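PDB 5DXI: trehalose-6-phosphate phosphatase from Candida albicans, which belongs to the trehalose-phosphatase family of the HAD superfamily and pairs a Rossmann-like core with a cap domain over a magnesium-containing site. Local coordinates for residues S68-Q72 / R135-A139; S112-V117 / V167-V173. One frame throughout, in Å; residues are numbered along the deposited sequence.

Interaction 1. Residues S68-Q72 / R135-A139; sequences SGRDQ and RKKVA. With GLC (alpha-D-glucopyranose), chain C; BEF (beryllium trifluoride ion), chain F.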
ATOM      1  N   SER A  68       0.992  -3.698   2.619  1.00 23.68           N
ATOM      2  CA  SER A  68       0.037  -4.468   1.838  1.00 24.02           C
ATOM      3  C   SER A  68      -1.258  -4.744   2.592  1.00 24.90           C
ATOM      4  O   SER A  68      -1.302  -4.640   3.813  1.00 28.50           O
ATOM      5  CB  SER A  68       0.685  -5.816   1.416  1.00 25.66           C
ATOM      6  OG  SER A  68      -0.215  -6.605   0.645  1.00 25.03           O
ATOM      7  N   GLY A  69      -2.305  -5.115   1.855  1.00 24.48           N
ATOM      8  CA  GLY A  69      -3.511  -5.656   2.460  1.00 24.63           C
ATOM      9  C   GLY A  69      -3.357  -7.126   2.840  1.00 28.22           C
ATOM     10  O   GLY A  69      -4.151  -7.661   3.632  1.00 27.49           O
ATOM     11  N   ARG A  70      -2.325  -7.775   2.292  1.00 26.95           N
ATOM     12  CA  ARG A  70      -2.043  -9.200   2.550  1.00 26.86           C
ATOM     13  C   ARG A  70      -1.854  -9.509   4.032  1.00 26.13           C
ATOM     14  O   ARG A  70      -1.364  -8.666   4.795  1.00 25.69           O
ATOM     15  CB  ARG A  70      -0.782  -9.637   1.797  1.00 26.28           C
ATOM     16  CG  ARG A  70      -0.901  -9.722   0.275  1.00 29.42           C
ATOM     17  CD  ARG A  70      -1.937 -10.773  -0.171  1.00 29.21           C
ATOM     18  NE  ARG A  70      -1.981 -10.863  -1.630  1.00 29.88           N
ATOM     19  CZ  ARG A  70      -2.173 -11.976  -2.334  1.00 29.23           C
ATOM     20  NH1 ARG A  70      -2.349 -13.150  -1.728  1.00 27.18           N
ATOM     21  NH2 ARG A  70      -2.187 -11.913  -3.662  1.00 25.96           N
ATOM     22  N   ASP A  71      -2.199 -10.724   4.434  1.00 27.90           N
ATOM     23  CA  ASP A  71      -1.945 -11.126   5.809  1.00 30.29           C
ATOM     24  C   ASP A  71      -0.450 -11.397   6.009  1.00 31.08           C
ATOM     25  O   ASP A  71       0.325 -11.417   5.041  1.00 26.65           O
ATOM     26  CB  ASP A  71      -2.805 -12.340   6.209  1.00 32.20           C
ATOM     27  CG  ASP A  71      -2.531 -13.595   5.377  1.00 34.68           C
ATOM     28  OD1 ASP A  71      -1.433 -13.758   4.801  1.00 35.82           O
ATOM     29  OD2 ASP A  71      -3.428 -14.460   5.345  1.00 35.59           O
ATOM     30  N   GLN A  72      -0.046 -11.571   7.264  1.00 27.22           N
ATOM     31  CA  GLN A  72       1.372 -11.753   7.590  1.00 31.77           C
ATOM     32  C   GLN A  72       1.963 -13.000   6.942  1.00 30.31           C
ATOM     33  O   GLN A  72       3.113 -12.986   6.491  1.00 29.99           O
ATOM     34  CB  GLN A  72       1.565 -11.842   9.103  1.00 30.72           C
ATOM     35  CG  GLN A  72       1.127 -10.604   9.839  1.00 34.07           C
ATOM     36  CD  GLN A  72       0.796 -10.915  11.276  1.00 32.54           C
ATOM     37  OE1 GLN A  72      -0.282 -11.421  11.572  1.00 29.21           O
ATOM     38  NE2 GLN A  72       1.719 -10.625  12.173  1.00 33.93           N
ATOM     39  N   ARG A 135     -10.777 -14.434   5.486  1.00 35.27           N
ATOM     40  CA  ARG A 135     -10.684 -14.010   6.879  1.00 36.99           C
ATOM     41  C   ARG A 135      -9.228 -13.903   7.281  1.00 34.18           C
ATOM     42  O   ARG A 135      -8.546 -14.903   7.455  1.00 35.30           O
ATOM     43  CB  ARG A 135     -11.416 -14.995   7.796  1.00 36.50           C
ATOM     44  CG  ARG A 135     -12.913 -15.019   7.578  1.00 38.31           C
ATOM     45  CD  ARG A 135     -13.590 -16.230   8.212  1.00 44.69           C
ATOM     46  NE  ARG A 135     -14.984 -16.272   7.783  1.00 49.34           N
ATOM     47  CZ  ARG A 135     -15.436 -16.983   6.753  1.00 45.78           C
ATOM     48  NH1 ARG A 135     -14.611 -17.764   6.064  1.00 45.30           N
ATOM     49  NH2 ARG A 135     -16.723 -16.928   6.427  1.00 41.17           N
ATOM     50  N   LYS A 136      -8.735 -12.684   7.415  1.00 32.71           N
ATOM     51  CA  LYS A 136      -7.367 -12.529   7.876  1.00 30.24           C
ATOM     52  C   LYS A 136      -7.420 -12.398   9.398  1.00 34.39           C
ATOM     53  O   LYS A 136      -8.466 -12.651   9.987  1.00 35.78           O
ATOM     54  CB  LYS A 136      -6.712 -11.331   7.195  1.00 31.17           C
ATOM     55  CG  LYS A 136      -6.775 -11.401   5.663  1.00 32.78           C
ATOM     56  CD  LYS A 136      -6.335 -10.067   5.075  1.00 34.67           C
ATOM     57  CE  LYS A 136      -6.978  -9.802   3.740  1.00 34.95           C
ATOM     58  NZ  LYS A 136      -6.571  -8.495   3.164  1.00 28.42           N
ATOM     59  N   LYS A 137      -6.330 -11.984  10.036  1.00 29.82           N
ATOM     60  CA  LYS A 137      -6.332 -11.912  11.495  1.00 34.06           C
ATOM     61  C   LYS A 137      -7.225 -10.778  11.978  1.00 33.74           C
ATOM     62  O   LYS A 137      -8.021 -10.951  12.903  1.00 34.66           O
ATOM     63  CB  LYS A 137      -4.914 -11.742  12.040  1.00 33.51           C
ATOM     64  CG  LYS A 137      -4.014 -12.965  11.871  1.00 37.34           C
ATOM     65  CD  LYS A 137      -3.248 -13.223  13.161  1.00 40.04           C
ATOM     66  CE  LYS A 137      -1.878 -13.829  12.907  1.00 42.78           C
ATOM     67  NZ  LYS A 137      -0.843 -13.101  13.714  1.00 44.88           N
ATOM     68  N   VAL A 138      -7.115  -9.617  11.341  1.00 29.35           N
ATOM     69  CA  VAL A 138      -7.951  -8.495  11.709  1.00 28.84           C
ATOM     70  C   VAL A 138      -8.939  -8.166  10.583  1.00 35.29           C
ATOM     71  O   VAL A 138     -10.149  -8.329  10.743  1.00 34.67           O
ATOM     72  CB  VAL A 138      -7.090  -7.255  12.039  1.00 27.52           C
ATOM     73  CG1 VAL A 138      -7.982  -6.065  12.346  1.00 27.11           C
ATOM     74  CG2 VAL A 138      -6.169  -7.566  13.215  1.00 29.91           C
ATOM     75  N   ALA A 139      -8.411  -7.745   9.438  1.00 31.14           N
ATOM     76  CA  ALA A 139      -9.232  -7.372   8.297  1.00 32.05           C
ATOM     77  C   ALA A 139      -9.996  -8.567   7.720  1.00 31.07           C
ATOM     78  O   ALA A 139      -9.537  -9.699   7.796  1.00 29.79           O
ATOM     79  CB  ALA A 139      -8.366  -6.744   7.225  1.00 31.63           C
TER
HETATM   80  C1  GLC C   2      -5.182  -9.253  -2.758  1.00 29.01           C
HETATM   81  C2  GLC C   2      -5.557 -10.062  -1.523  1.00 31.87           C
HETATM   82  C3  GLC C   2      -6.278  -9.157  -0.519  1.00 29.58           C
HETATM   83  C4  GLC C   2      -5.394  -7.966  -0.194  1.00 30.35           C
HETATM   84  C5  GLC C   2      -5.055  -7.233  -1.489  1.00 29.08           C
HETATM   85  C6  GLC C   2      -4.074  -6.112  -1.202  1.00 30.66           C
HETATM   86  O1  GLC C   2      -6.359  -8.826  -3.441  1.00 31.34           O
HETATM   87  O2  GLC C   2      -6.396 -11.143  -1.920  1.00 29.35           O
HETATM   88  O3  GLC C   2      -6.540  -9.873   0.679  1.00 29.18           O
HETATM   89  O4  GLC C   2      -6.071  -7.063   0.706  1.00 29.84           O
HETATM   90  O5  GLC C   2      -4.412  -8.102  -2.406  1.00 30.92           O
HETATM   91  O6  GLC C   2      -2.831  -6.681  -0.775  1.00 28.91           O
HETATM   92 BE   BEF F 402      -1.049  -3.690  -1.885  1.00 26.46          BE
HETATM   93  F1  BEF F 402      -2.375  -3.781  -0.718  1.00 28.77           F
HETATM   94  F2  BEF F 402      -2.068  -4.523  -3.064  1.00 26.93           F
HETATM   95  F3  BEF F 402      -0.350  -5.253  -1.447  1.00 26.83           F
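This contact joins the HAD core to its cap across the ligand site. S68-Q72 follows core strand 62-67, and R135-A139 runs from the end of cap strand 132-135 through the turn to strand 140-143. Two hydrogen bonds link the segments, both from cap lysines. K136 NZ gives one to G69 O at 2.6 Å. K137 NZ gives the other to Q72 OE1 at 2.8 Å. The apolar contact is slight: K136 CG lies 4.1 Å from D71 CB. D71 N-caps helix 72-79; its OD1 accepts a hydrogen bond from F74 N.

The ligands fill the space beside this bridge. K136 NZ also donates to GLC O3 at 2.8 Å and to GLC O4 at 2.9 Å, and it forms a salt bridge with E183. One cap side chain thus holds both core backbone and sugar. GLC C2 lies over one face of the R70 guanidinium, which pairs with D30. G69 has no side chain; an ideal CB would clash with GLC O4. On the core side, G69 N donates to BEF F1 at 2.9 Å. S68 opens an ST turn, its OG accepting from R70 N at 2.9 Å. The same S68 OG makes a very short 2.5 Å hydrogen bond to BEF F3.

Interaction 2. Residues S112-V117 / V167-V173; sequences SWQEKV and VAKEYDV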
ATOM      1  N   SER A 112     -15.239  -7.147  17.914  1.00 40.43           N
ATOM      2  CA  SER A 112     -16.545  -7.803  17.912  1.00 41.10           C
ATOM      3  C   SER A 112     -17.347  -7.522  16.642  1.00 41.05           C
ATOM      4  O   SER A 112     -18.366  -8.156  16.386  1.00 43.01           O
ATOM      5  CB  SER A 112     -17.346  -7.397  19.153  1.00 46.28           C
ATOM      6  OG  SER A 112     -17.659  -6.016  19.150  1.00 43.77           O
ATOM      7  N   TRP A 113     -16.880  -6.570  15.843  1.00 40.77           N
ATOM      8  CA  TRP A 113     -17.500  -6.286  14.560  1.00 39.67           C
ATOM      9  C   TRP A 113     -17.289  -7.412  13.539  1.00 40.69           C
ATOM     10  O   TRP A 113     -18.082  -7.559  12.614  1.00 38.74           O
ATOM     11  CB  TRP A 113     -16.960  -4.966  13.998  1.00 37.51           C
ATOM     12  CG  TRP A 113     -15.468  -4.916  13.924  1.00 37.17           C
ATOM     13  CD1 TRP A 113     -14.616  -4.465  14.891  1.00 37.60           C
ATOM     14  CD2 TRP A 113     -14.647  -5.355  12.837  1.00 38.70           C
ATOM     15  NE1 TRP A 113     -13.311  -4.583  14.467  1.00 39.33           N
ATOM     16  CE2 TRP A 113     -13.305  -5.128  13.208  1.00 35.54           C
ATOM     17  CE3 TRP A 113     -14.916  -5.910  11.579  1.00 35.53           C
ATOM     18  CZ2 TRP A 113     -12.237  -5.436  12.368  1.00 34.94           C
ATOM     19  CZ3 TRP A 113     -13.853  -6.208  10.746  1.00 36.53           C
ATOM     20  CH2 TRP A 113     -12.531  -5.968  11.142  1.00 35.11           C
ATOM     21  N   GLN A 114     -16.240  -8.208  13.730  1.00 35.81           N
ATOM     22  CA  GLN A 114     -15.815  -9.193  12.733  1.00 41.42           C
ATOM     23  C   GLN A 114     -16.923 -10.175  12.356  1.00 45.56           C
ATOM     24  O   GLN A 114     -17.163 -10.425  11.170  1.00 44.44           O
ATOM     25  CB  GLN A 114     -14.581  -9.968  13.227  1.00 38.30           C
ATOM     26  CG  GLN A 114     -13.301  -9.158  13.158  1.00 35.14           C
ATOM     27  CD  GLN A 114     -12.087  -9.921  13.635  1.00 37.17           C
ATOM     28  OE1 GLN A 114     -12.157 -10.700  14.583  1.00 38.16           O
ATOM     29  NE2 GLN A 114     -10.949  -9.692  12.980  1.00 38.03           N
ATOM     30  N   GLU A 115     -17.602 -10.717  13.359  1.00 44.69           N
ATOM     31  CA  GLU A 115     -18.643 -11.696  13.087  1.00 49.71           C
ATOM     32  C   GLU A 115     -19.849 -11.083  12.403  1.00 47.99           C
ATOM     33  O   GLU A 115     -20.492 -11.733  11.586  1.00 48.28           O
ATOM     34  CB  GLU A 115     -19.071 -12.397  14.373  1.00 52.49           C
ATOM     35  CG  GLU A 115     -17.968 -13.253  14.958  1.00 53.81           C
ATOM     36  CD  GLU A 115     -17.416 -14.255  13.949  1.00 61.72           C
ATOM     37  OE1 GLU A 115     -18.217 -14.887  13.211  1.00 64.88           O
ATOM     38  OE2 GLU A 115     -16.171 -14.385  13.873  1.00 67.91           O
ATOM     39  N   LYS A 116     -20.138  -9.826  12.710  1.00 46.30           N
ATOM     40  CA  LYS A 116     -21.239  -9.155  12.048  1.00 44.78           C
ATOM     41  C   LYS A 116     -20.907  -8.919  10.576  1.00 47.51           C
ATOM     42  O   LYS A 116     -21.758  -9.097   9.711  1.00 43.21           O
ATOM     43  CB  LYS A 116     -21.588  -7.854  12.762  1.00 46.92           C
ATOM     44  CG  LYS A 116     -22.194  -8.104  14.142  1.00 46.64           C
ATOM     45  CD  LYS A 116     -22.478  -6.825  14.913  1.00 54.48           C
ATOM     46  CE  LYS A 116     -23.057  -7.154  16.292  1.00 51.20           C
ATOM     47  NZ  LYS A 116     -23.115  -5.949  17.162  1.00 54.34           N
ATOM     48  N   VAL A 117     -19.671  -8.518  10.297  1.00 45.85           N
ATOM     49  CA  VAL A 117     -19.230  -8.356   8.915  1.00 46.98           C
ATOM     50  C   VAL A 117     -19.234  -9.714   8.204  1.00 44.77           C
ATOM     51  O   VAL A 117     -19.692  -9.827   7.067  1.00 43.42           O
ATOM     52  CB  VAL A 117     -17.834  -7.703   8.845  1.00 45.12           C
ATOM     53  CG1 VAL A 117     -17.253  -7.797   7.433  1.00 41.60           C
ATOM     54  CG2 VAL A 117     -17.921  -6.248   9.298  1.00 35.84           C
ATOM     55  N   VAL A 167     -22.866  -1.928  10.476  1.00 50.48           N
ATOM     56  CA  VAL A 167     -21.596  -2.105  11.169  1.00 46.75           C
ATOM     57  C   VAL A 167     -20.774  -0.824  11.251  1.00 44.24           C
ATOM     58  O   VAL A 167     -20.205  -0.513  12.298  1.00 42.03           O
ATOM     59  CB  VAL A 167     -20.741  -3.202  10.490  1.00 48.32           C
ATOM     60  CG1 VAL A 167     -19.416  -3.383  11.218  1.00 43.62           C
ATOM     61  CG2 VAL A 167     -21.503  -4.519  10.443  1.00 48.55           C
ATOM     62  N   ALA A 168     -20.731  -0.065  10.161  1.00 39.13           N
ATOM     63  CA  ALA A 168     -19.880   1.122  10.127  1.00 44.52           C
ATOM     64  C   ALA A 168     -20.458   2.253  10.984  1.00 47.47           C
ATOM     65  O   ALA A 168     -19.750   3.197  11.340  1.00 43.93           O
ATOM     66  CB  ALA A 168     -19.674   1.592   8.695  1.00 43.82           C
ATOM     67  N   LYS A 169     -21.738   2.138  11.334  1.00 46.68           N
ATOM     68  CA  LYS A 169     -22.355   3.076  12.264  1.00 51.53           C
ATOM     69  C   LYS A 169     -22.078   2.661  13.709  1.00 49.73           C
ATOM     70  O   LYS A 169     -21.810   3.499  14.564  1.00 53.02           O
ATOM     71  CB  LYS A 169     -23.867   3.158  12.029  1.00 53.40           C
ATOM     72  CG  LYS A 169     -24.290   3.669  10.659  1.00 54.18           C
ATOM     73  CD  LYS A 169     -24.267   5.176  10.606  1.00 56.37           C
ATOM     74  CE  LYS A 169     -24.527   5.689   9.196  1.00 60.96           C
ATOM     75  NZ  LYS A 169     -25.980   5.672   8.867  1.00 66.04           N
ATOM     76  N   GLU A 170     -22.121   1.359  13.966  1.00 47.05           N
ATOM     77  CA  GLU A 170     -21.952   0.833  15.313  1.00 47.47           C
ATOM     78  C   GLU A 170     -20.493   0.749  15.757  1.00 46.51           C
ATOM     79  O   GLU A 170     -20.204   0.823  16.948  1.00 44.85           O
ATOM     80  CB  GLU A 170     -22.591  -0.550  15.427  1.00 46.99           C
ATOM     81  CG  GLU A 170     -22.636  -1.076  16.855  1.00 53.21           C
ATOM     82  CD  GLU A 170     -23.150  -2.500  16.943  1.00 57.93           C
ATOM     83  OE1 GLU A 170     -23.548  -3.055  15.889  1.00 57.40           O
ATOM     84  OE2 GLU A 170     -23.121  -3.072  18.061  1.00 56.34           O
ATOM     85  N   TYR A 171     -19.582   0.559  14.805  1.00 44.37           N
ATOM     86  CA  TYR A 171     -18.157   0.456  15.123  1.00 44.57           C
ATOM     87  C   TYR A 171     -17.368   1.479  14.333  1.00 40.51           C
ATOM     88  O   TYR A 171     -17.836   1.976  13.316  1.00 44.49           O
ATOM     89  CB  TYR A 171     -17.603  -0.935  14.813  1.00 40.00           C
ATOM     90  CG  TYR A 171     -18.249  -2.070  15.561  1.00 41.35           C
ATOM     91  CD1 TYR A 171     -17.680  -2.570  16.722  1.00 39.31           C
ATOM     92  CD2 TYR A 171     -19.420  -2.652  15.097  1.00 44.44           C
ATOM     93  CE1 TYR A 171     -18.264  -3.610  17.405  1.00 43.00           C
ATOM     94  CE2 TYR A 171     -20.013  -3.702  15.773  1.00 45.56           C
ATOM     95  CZ  TYR A 171     -19.433  -4.175  16.927  1.00 45.45           C
ATOM     96  OH  TYR A 171     -20.023  -5.217  17.599  1.00 46.89           O
ATOM     97  N   ASP A 172     -16.176   1.805  14.814  1.00 39.01           N
ATOM     98  CA  ASP A 172     -15.252   2.617  14.037  1.00 40.07           C
ATOM     99  C   ASP A 172     -14.446   1.722  13.094  1.00 39.19           C
ATOM    100  O   ASP A 172     -13.261   1.464  13.322  1.00 39.26           O
ATOM    101  CB  ASP A 172     -14.329   3.421  14.941  1.00 42.47           C
ATOM    102  CG  ASP A 172     -15.043   4.571  15.623  1.00 48.08           C
ATOM    103  OD1 ASP A 172     -16.071   5.046  15.079  1.00 47.56           O
ATOM    104  OD2 ASP A 172     -14.584   4.986  16.705  1.00 46.74           O
ATOM    105  N   VAL A 173     -15.105   1.236  12.049  1.00 37.44           N
ATOM    106  CA  VAL A 173     -14.431   0.452  11.021  1.00 37.00           C
ATOM    107  C   VAL A 173     -14.565   1.168   9.678  1.00 39.01           C
ATOM    108  O   VAL A 173     -15.500   1.948   9.457  1.00 39.56           O
ATOM    109  CB  VAL A 173     -15.006  -0.972  10.901  1.00 35.62           C
ATOM    110  CG1 VAL A 173     -14.806  -1.738  12.196  1.00 34.83           C
ATOM    111  CG2 VAL A 173     -16.478  -0.918  10.541  1.00 40.76           C
TER
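K116 and E170 form a salt bridge, with K116 NZ 3.0 Å from E170 OE2. It links two helices of the cap domain, 113-126 and 167-170, on the side away from the core. K116 NZ also donates to Y171 OH at 3.2 Å. That hydroxyl in turn donates to S112 OG at 2.9 Å. A polar chain from E170 to S112 therefore runs along the outer side of the contact.

Beneath it lies the aromatic packing. The edge of W113 meets the face of Y171 in a T-shaped pair. The centroids of the five-membered ring of W113 and the ring of Y171 are 5.5 Å apart, the planes at 66°. W113 CB sits over the same Y171 ring as a CH-pi contact, 3.5 Å from its centroid.

Deeper in, V167 is packed by W113 and V117, with V167 CG1 3.8 Å from V117 CG2. V184 of strand 181-186 continues this apolar layer below W113, V117 and V173. V173 begins the neighbouring cap strand, and its CG1 lies over the five-membered ring of W113, 3.6 Å from the ring centroid.

From the N terminus the chain builds part of the core sheet and reaches S68-Q72. It makes helix 72-79 and the remaining strands on that side of the core sheet before entering the cap, where S112-V117 opens helix 113-126. R135-A139 follows and closes the loop of interaction 1, with 62 residues between its segments. V167-V173 comes last and closes the loop of interaction 2, with 49 between. The segments alternate, so the two loops cross. Interaction 1 ties cap to core at the ligands, while interaction 2 joins helices and a strand within the cap. Their centres are 16 Å apart. Q114 probably joins them directly: its NE2 lies 2.7 Å from V138 O and 3.2 Å from K137 O.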